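Local coordinates for protein tylactone synthase starter module and modules 1 & 2 (Streptomyces fradiae, PDB 2Z5L) that probably reduces, with NADPH, the beta-keto group of the growing polyketide chain as the first ketoreductase of tylosin biosynthesis, setting the chirality of the product, at residues Thr426-Met438 and Leu447-Val461. Residues are numbered along the deposited sequence; the frame is centred on the assembly and turned at random.
Sequences TSVAWGLWGGGGM and LSRRGLRAMDPDAAV
M455 runs alongside the backbone of G431 and L432 and ends at the edge of the W430 indole. Its CB and CG both pack on L432 O; CG lies anti to the carbonyl carbon, beside the same backbone N that donates to that oxygen. SD carries the chain to a bend at chi3, -93°, which brings CE in front of the N-H of G431, 3.2 Å from its N, and to within 3.9 Å of W430 CE3, in the indole plane. Farther round this edge, A460 O lies 3.1 Å from W430 CH2. V428 CG1 lies over one face of the indole and W433 NE1 over the opposite one, both toward the rim. W433 in turn receives A460 CB over its six-membered ring, a CH-pi contact 4.0 Å from the centroid and 15° off the normal. Strand 426-430 belongs to the Rossmann fold of this short-chain dehydrogenase/reductase-type ketoreductase; the loop leaving its C-terminal end is bridged here to the connection between helices 442-450 and 457-470. The single beta bridge pairs W433 with M455: M455 N donates to L432 O at 2.9 Å and 164°. On the helix 442-450 side, L432 reaches L452 CB with CD1, 3.7 Å away, while CD2 meets L447 CD1. The Schellman motif at G451 ends that helix and leads into L452. Water 1 donates to R453 O and accepts a weak bond from L432 N; the R453 guanidinium is engaged elsewhere, in a salt bridge with D479. P457 packs CG and CD on G434, CG against its C and O, CD against its CA and C, burying G434 O without a polar partner. Just before it, D456 N-caps helix 457-470, its OD1 accepting from A459 N at 2.7 Å on the anti side of the carboxylate.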
ATOM      1  N   THR A 426      -7.223  -9.944  -7.830  1.00 36.36           N
ATOM      2  CA  THR A 426      -7.915  -8.655  -7.820  1.00 36.56           C
ATOM      3  C   THR A 426      -7.611  -8.004  -6.459  1.00 36.79           C
ATOM      4  O   THR A 426      -7.730  -8.655  -5.419  1.00 36.75           O
ATOM      5  CB  THR A 426      -9.447  -8.838  -7.944  1.00 38.56           C
ATOM      6  OG1 THR A 426      -9.746  -9.719  -9.033  1.00 41.39           O
ATOM      7  CG2 THR A 426     -10.121  -7.505  -8.186  1.00 40.78           C
ATOM      8  N   SER A 427      -7.227  -6.728  -6.461  1.00 35.09           N
ATOM      9  CA  SER A 427      -6.909  -6.023  -5.216  1.00 32.93           C
ATOM     10  C   SER A 427      -7.712  -4.734  -5.109  1.00 32.44           C
ATOM     11  O   SER A 427      -7.565  -3.831  -5.936  1.00 32.74           O
ATOM     12  CB  SER A 427      -5.408  -5.704  -5.149  1.00 33.14           C
ATOM     13  OG  SER A 427      -5.063  -5.081  -3.922  1.00 32.80           O
ATOM     14  N   VAL A 428      -8.567  -4.646  -4.092  1.00 29.81           N
ATOM     15  CA  VAL A 428      -9.402  -3.461  -3.908  1.00 28.62           C
ATOM     16  C   VAL A 428      -8.970  -2.640  -2.696  1.00 28.45           C
ATOM     17  O   VAL A 428      -8.936  -3.145  -1.579  1.00 28.95           O
ATOM     18  CB  VAL A 428     -10.887  -3.845  -3.737  1.00 27.68           C
ATOM     19  CG1 VAL A 428     -11.740  -2.594  -3.726  1.00 27.65           C
ATOM     20  CG2 VAL A 428     -11.323  -4.778  -4.859  1.00 29.24           C
ATOM     21  N   ALA A 429      -8.643  -1.375  -2.935  1.00 27.86           N
ATOM     22  CA  ALA A 429      -8.223  -0.462  -1.879  1.00 29.46           C
ATOM     23  C   ALA A 429      -9.470   0.203  -1.296  1.00 29.23           C
ATOM     24  O   ALA A 429      -9.901   1.265  -1.751  1.00 28.30           O
ATOM     25  CB  ALA A 429      -7.264   0.594  -2.440  1.00 29.03           C
ATOM     26  N   TRP A 430     -10.039  -0.429  -0.275  1.00 28.36           N
ATOM     27  CA  TRP A 430     -11.259   0.060   0.345  1.00 27.13           C
ATOM     28  C   TRP A 430     -11.112   1.361   1.105  1.00 30.22           C
ATOM     29  O   TRP A 430     -10.014   1.766   1.491  1.00 31.23           O
ATOM     30  CB  TRP A 430     -11.835  -1.011   1.280  1.00 24.93           C
ATOM     31  CG  TRP A 430     -12.221  -2.269   0.567  1.00 23.95           C
ATOM     32  CD1 TRP A 430     -11.470  -3.409   0.441  1.00 23.52           C
ATOM     33  CD2 TRP A 430     -13.406  -2.487  -0.214  1.00 23.57           C
ATOM     34  NE1 TRP A 430     -12.109  -4.308  -0.374  1.00 21.67           N
ATOM     35  CE2 TRP A 430     -13.290  -3.769  -0.797  1.00 20.93           C
ATOM     36  CE3 TRP A 430     -14.538  -1.717  -0.493  1.00 24.84           C
ATOM     37  CZ2 TRP A 430     -14.269  -4.304  -1.632  1.00 22.46           C
ATOM     38  CZ3 TRP A 430     -15.527  -2.253  -1.333  1.00 25.20           C
ATOM     39  CH2 TRP A 430     -15.377  -3.529  -1.896  1.00 24.80           C
ATOM     40  N   GLY A 431     -12.250   2.015   1.293  1.00 32.45           N
ATOM     41  CA  GLY A 431     -12.310   3.253   2.041  1.00 34.84           C
ATOM     42  C   GLY A 431     -12.930   2.826   3.352  1.00 35.91           C
ATOM     43  O   GLY A 431     -12.820   1.653   3.715  1.00 35.20           O
ATOM     44  N   LEU A 432     -13.583   3.743   4.053  1.00 35.39           N
ATOM     45  CA  LEU A 432     -14.228   3.421   5.324  1.00 37.35           C
ATOM     46  C   LEU A 432     -15.409   2.480   5.130  1.00 38.91           C
ATOM     47  O   LEU A 432     -16.251   2.713   4.261  1.00 40.13           O
ATOM     48  CB  LEU A 432     -14.722   4.695   6.000  1.00 36.33           C
ATOM     49  CG  LEU A 432     -13.645   5.708   6.378  1.00 37.55           C
ATOM     50  CD1 LEU A 432     -14.294   6.997   6.917  1.00 34.49           C
ATOM     51  CD2 LEU A 432     -12.752   5.083   7.417  1.00 37.85           C
ATOM     52  N   TRP A 433     -15.473   1.429   5.947  1.00 40.21           N
ATOM     53  CA  TRP A 433     -16.560   0.451   5.869  1.00 40.82           C
ATOM     54  C   TRP A 433     -17.733   0.718   6.799  1.00 42.10           C
ATOM     55  O   TRP A 433     -17.570   0.836   8.016  1.00 40.82           O
ATOM     56  CB  TRP A 433     -16.044  -0.963   6.144  1.00 41.38           C
ATOM     57  CG  TRP A 433     -15.639  -1.690   4.903  1.00 40.39           C
ATOM     58  CD1 TRP A 433     -14.589  -1.390   4.085  1.00 40.29           C
ATOM     59  CD2 TRP A 433     -16.291  -2.826   4.323  1.00 38.43           C
ATOM     60  NE1 TRP A 433     -14.545  -2.270   3.028  1.00 41.02           N
ATOM     61  CE2 TRP A 433     -15.579  -3.160   3.149  1.00 38.03           C
ATOM     62  CE3 TRP A 433     -17.410  -3.592   4.678  1.00 38.12           C
ATOM     63  CZ2 TRP A 433     -15.945  -4.227   2.330  1.00 36.03           C
ATOM     64  CZ3 TRP A 433     -17.774  -4.654   3.861  1.00 37.42           C
ATOM     65  CH2 TRP A 433     -17.043  -4.960   2.698  1.00 37.73           C
ATOM     66  N   GLY A 434     -18.925   0.815   6.219  1.00 43.02           N
ATOM     67  CA  GLY A 434     -20.139   0.981   6.995  1.00 46.28           C
ATOM     68  C   GLY A 434     -20.253  -0.031   8.118  1.00 48.09           C
ATOM     69  O   GLY A 434     -19.528  -1.026   8.146  1.00 47.29           O
ATOM     70  N   GLY A 435     -21.166   0.225   9.049  1.00 48.13           N
ATOM     71  CA  GLY A 435     -22.022  -0.818   9.585  1.00 48.16           C
ATOM     72  C   GLY A 435     -21.553  -1.314  10.938  1.00 47.51           C
ATOM     73  O   GLY A 435     -20.533  -0.862  11.457  1.00 49.52           O
ATOM     74  N   GLY A 436     -22.304  -2.250  11.511  1.00 47.04           N
ATOM     75  CA  GLY A 436     -21.873  -2.941  12.712  1.00 46.76           C
ATOM     76  C   GLY A 436     -20.503  -3.572  12.558  1.00 46.40           C
ATOM     77  O   GLY A 436     -20.059  -3.853  11.446  1.00 45.88           O
ATOM     78  N   GLY A 437     -19.830  -3.793  13.684  1.00 45.02           N
ATOM     79  CA  GLY A 437     -18.633  -4.613  13.707  1.00 43.50           C
ATOM     80  C   GLY A 437     -17.367  -3.796  13.539  1.00 41.94           C
ATOM     81  O   GLY A 437     -16.359  -4.054  14.197  1.00 41.75           O
ATOM     82  N   MET A 438     -17.420  -2.806  12.653  1.00 41.84           N
ATOM     83  CA  MET A 438     -16.214  -2.245  12.058  1.00 41.86           C
ATOM     84  C   MET A 438     -15.508  -1.304  13.029  1.00 41.00           C
ATOM     85  O   MET A 438     -15.906  -0.150  13.189  1.00 42.30           O
ATOM     86  CB  MET A 438     -16.548  -1.507  10.761  1.00 43.99           C
ATOM     87  CG  MET A 438     -16.997  -2.416   9.628  1.00 47.28           C
ATOM     88  SD  MET A 438     -15.812  -3.729   9.279  1.00 50.71           S
ATOM     89  CE  MET A 438     -14.268  -2.826   9.377  1.00 46.95           C
ATOM     90  N   LEU A 447      -9.399   9.914   8.346  1.00 38.03           N
ATOM     91  CA  LEU A 447      -9.997   9.822   7.015  1.00 37.68           C
ATOM     92  C   LEU A 447     -11.411  10.381   7.031  1.00 38.78           C
ATOM     93  O   LEU A 447     -11.868  10.968   6.057  1.00 38.75           O
ATOM     94  CB  LEU A 447     -10.058   8.363   6.558  1.00 35.80           C
ATOM     95  CG  LEU A 447      -8.761   7.663   6.175  1.00 36.25           C
ATOM     96  CD1 LEU A 447      -9.038   6.184   5.901  1.00 33.96           C
ATOM     97  CD2 LEU A 447      -8.167   8.339   4.961  1.00 31.83           C
ATOM     98  N   SER A 448     -12.096  10.187   8.150  1.00 39.18           N
ATOM     99  CA  SER A 448     -13.458  10.656   8.296  1.00 42.65           C
ATOM    100  C   SER A 448     -13.540  12.168   8.156  1.00 43.83           C
ATOM    101  O   SER A 448     -14.264  12.675   7.302  1.00 46.53           O
ATOM    102  CB  SER A 448     -14.007  10.225   9.654  1.00 42.71           C
ATOM    103  OG  SER A 448     -15.411  10.397   9.702  1.00 44.99           O
ATOM    104  N   ARG A 449     -12.784  12.883   8.982  1.00 45.83           N
ATOM    105  CA  ARG A 449     -12.793  14.341   8.945  1.00 48.62           C
ATOM    106  C   ARG A 449     -12.333  14.880   7.598  1.00 47.98           C
ATOM    107  O   ARG A 449     -12.863  15.876   7.107  1.00 49.29           O
ATOM    108  CB  ARG A 449     -11.924  14.916  10.071  1.00 49.96           C
ATOM    109  CG  ARG A 449     -12.502  14.695  11.464  1.00 53.06           C
ATOM    110  CD  ARG A 449     -13.859  15.393  11.625  1.00 56.61           C
ATOM    111  NE  ARG A 449     -14.636  14.878  12.752  1.00 57.29           N
ATOM    112  CZ  ARG A 449     -14.255  14.939  14.025  1.00 59.28           C
ATOM    113  NH1 ARG A 449     -13.095  15.502  14.350  1.00 59.97           N
ATOM    114  NH2 ARG A 449     -15.039  14.438  14.975  1.00 59.89           N
ATOM    115  N   ARG A 450     -11.357  14.217   6.990  1.00 48.09           N
ATOM    116  CA  ARG A 450     -10.857  14.661   5.698  1.00 48.74           C
ATOM    117  C   ARG A 450     -11.935  14.579   4.611  1.00 48.93           C
ATOM    118  O   ARG A 450     -11.780  15.153   3.531  1.00 50.92           O
ATOM    119  CB  ARG A 450      -9.626  13.839   5.283  1.00 48.82           C
ATOM    120  CG  ARG A 450      -8.354  14.137   6.096  1.00 46.80           C
ATOM    121  CD  ARG A 450      -7.221  13.156   5.752  1.00 45.49           C
ATOM    122  NE  ARG A 450      -6.782  13.252   4.364  1.00 43.60           N
ATOM    123  CZ  ARG A 450      -5.950  12.395   3.776  1.00 46.32           C
ATOM    124  NH1 ARG A 450      -5.611  12.572   2.501  1.00 46.61           N
ATOM    125  NH2 ARG A 450      -5.459  11.358   4.449  1.00 46.26           N
ATOM    126  N   GLY A 451     -13.027  13.874   4.894  1.00 49.16           N
ATOM    127  CA  GLY A 451     -14.092  13.762   3.908  1.00 48.52           C
ATOM    128  C   GLY A 451     -14.547  12.383   3.449  1.00 49.08           C
ATOM    129  O   GLY A 451     -15.412  12.286   2.572  1.00 49.16           O
ATOM    130  N   LEU A 452     -13.985  11.313   4.010  1.00 46.73           N
ATOM    131  CA  LEU A 452     -14.414   9.977   3.607  1.00 44.03           C
ATOM    132  C   LEU A 452     -15.695   9.610   4.331  1.00 43.44           C
ATOM    133  O   LEU A 452     -15.876   9.946   5.501  1.00 39.81           O
ATOM    134  CB  LEU A 452     -13.363   8.915   3.928  1.00 43.49           C
ATOM    135  CG  LEU A 452     -12.025   8.911   3.196  1.00 43.30           C
ATOM    136  CD1 LEU A 452     -11.432   7.508   3.301  1.00 43.96           C
ATOM    137  CD2 LEU A 452     -12.199   9.287   1.759  1.00 42.48           C
ATOM    138  N   ARG A 453     -16.584   8.915   3.630  1.00 43.40           N
ATOM    139  CA  ARG A 453     -17.851   8.493   4.210  1.00 44.43           C
ATOM    140  C   ARG A 453     -17.900   6.973   4.295  1.00 42.88           C
ATOM    141  O   ARG A 453     -17.378   6.282   3.426  1.00 43.31           O
ATOM    142  CB  ARG A 453     -19.004   9.012   3.351  1.00 46.90           C
ATOM    143  CG  ARG A 453     -19.149  10.522   3.384  1.00 51.18           C
ATOM    144  CD  ARG A 453     -20.149  11.045   2.343  1.00 52.91           C
ATOM    145  NE  ARG A 453     -19.742  10.748   0.971  1.00 53.67           N
ATOM    146  CZ  ARG A 453     -20.075  11.491  -0.079  1.00 53.22           C
ATOM    147  NH1 ARG A 453     -20.816  12.574   0.095  1.00 52.56           N
ATOM    148  NH2 ARG A 453     -19.679  11.151  -1.302  1.00 53.91           N
ATOM    149  N   ALA A 454     -18.520   6.459   5.349  1.00 41.85           N
ATOM    150  CA  ALA A 454     -18.635   5.016   5.542  1.00 40.37           C
ATOM    151  C   ALA A 454     -19.522   4.390   4.465  1.00 39.76           C
ATOM    152  O   ALA A 454     -20.719   4.652   4.411  1.00 42.11           O
ATOM    153  CB  ALA A 454     -19.209   4.720   6.929  1.00 40.00           C
ATOM    154  N   MET A 455     -18.934   3.556   3.612  1.00 37.53           N
ATOM    155  CA  MET A 455     -19.684   2.906   2.551  1.00 35.24           C
ATOM    156  C   MET A 455     -20.633   1.859   3.123  1.00 36.08           C
ATOM    157  O   MET A 455     -20.306   1.209   4.111  1.00 36.42           O
ATOM    158  CB  MET A 455     -18.725   2.227   1.582  1.00 36.19           C
ATOM    159  CG  MET A 455     -17.775   3.166   0.888  1.00 33.90           C
ATOM    160  SD  MET A 455     -16.759   2.236  -0.253  1.00 38.89           S
ATOM    161  CE  MET A 455     -15.375   1.885   0.780  1.00 38.48           C
ATOM    162  N   ASP A 456     -21.805   1.691   2.512  1.00 35.12           N
ATOM    163  CA  ASP A 456     -22.754   0.700   3.002  1.00 33.39           C
ATOM    164  C   ASP A 456     -22.182  -0.688   2.749  1.00 33.24           C
ATOM    165  O   ASP A 456     -21.802  -1.023   1.628  1.00 32.45           O
ATOM    166  CB  ASP A 456     -24.123   0.858   2.315  1.00 34.61           C
ATOM    167  CG  ASP A 456     -25.043  -0.348   2.541  1.00 36.79           C
ATOM    168  OD1 ASP A 456     -25.139  -1.199   1.630  1.00 35.98           O
ATOM    169  OD2 ASP A 456     -25.656  -0.459   3.631  1.00 36.07           O
ATOM    170  N   PRO A 457     -22.117  -1.516   3.799  1.00 33.35           N
ATOM    171  CA  PRO A 457     -21.584  -2.879   3.709  1.00 34.48           C
ATOM    172  C   PRO A 457     -21.997  -3.608   2.434  1.00 33.89           C
ATOM    173  O   PRO A 457     -21.150  -4.061   1.671  1.00 34.06           O
ATOM    174  CB  PRO A 457     -22.122  -3.542   4.977  1.00 34.34           C
ATOM    175  CG  PRO A 457     -22.106  -2.416   5.948  1.00 34.51           C
ATOM    176  CD  PRO A 457     -22.686  -1.262   5.132  1.00 33.40           C
ATOM    177  N   ASP A 458     -23.306  -3.699   2.215  1.00 34.66           N
ATOM    178  CA  ASP A 458     -23.867  -4.367   1.047  1.00 35.07           C
ATOM    179  C   ASP A 458     -23.476  -3.694  -0.256  1.00 34.49           C
ATOM    180  O   ASP A 458     -23.107  -4.361  -1.231  1.00 34.28           O
ATOM    181  CB  ASP A 458     -25.391  -4.435   1.175  1.00 37.11           C
ATOM    182  CG  ASP A 458     -25.834  -5.384   2.285  1.00 40.27           C
ATOM    183  OD1 ASP A 458     -25.420  -6.581   2.241  1.00 37.42           O
ATOM    184  OD2 ASP A 458     -26.587  -4.934   3.187  1.00 39.64           O
ATOM    185  N   ALA A 459     -23.561  -2.370  -0.276  1.00 34.43           N
ATOM    186  CA  ALA A 459     -23.182  -1.620  -1.460  1.00 33.38           C
ATOM    187  C   ALA A 459     -21.711  -1.939  -1.726  1.00 32.01           C
ATOM    188  O   ALA A 459     -21.318  -2.216  -2.866  1.00 35.95           O
ATOM    189  CB  ALA A 459     -23.373  -0.133  -1.206  1.00 35.16           C
ATOM    190  N   ALA A 460     -20.902  -1.915  -0.670  1.00 30.68           N
ATOM    191  CA  ALA A 460     -19.474  -2.197  -0.786  1.00 29.25           C
ATOM    192  C   ALA A 460     -19.268  -3.573  -1.419  1.00 30.05           C
ATOM    193  O   ALA A 460     -18.414  -3.752  -2.296  1.00 29.47           O
ATOM    194  CB  ALA A 460     -18.807  -2.121   0.593  1.00 26.01           C
ATOM    195  N   VAL A 461     -20.054  -4.551  -0.976  1.00 31.05           N
ATOM    196  CA  VAL A 461     -19.962  -5.901  -1.535  1.00 31.59           C
ATOM    197  C   VAL A 461     -20.352  -5.900  -3.013  1.00 33.21           C
ATOM    198  O   VAL A 461     -19.743  -6.609  -3.818  1.00 30.76           O
ATOM    199  CB  VAL A 461     -20.860  -6.905  -0.760  1.00 32.78           C
ATOM    200  CG1 VAL A 461     -20.945  -8.242  -1.524  1.00 30.55           C
ATOM    201  CG2 VAL A 461     -20.277  -7.138   0.616  1.00 32.25           C
TER
HETATM  202  O   HOH W   1     -15.164   5.776   2.217  1.00 24.77           O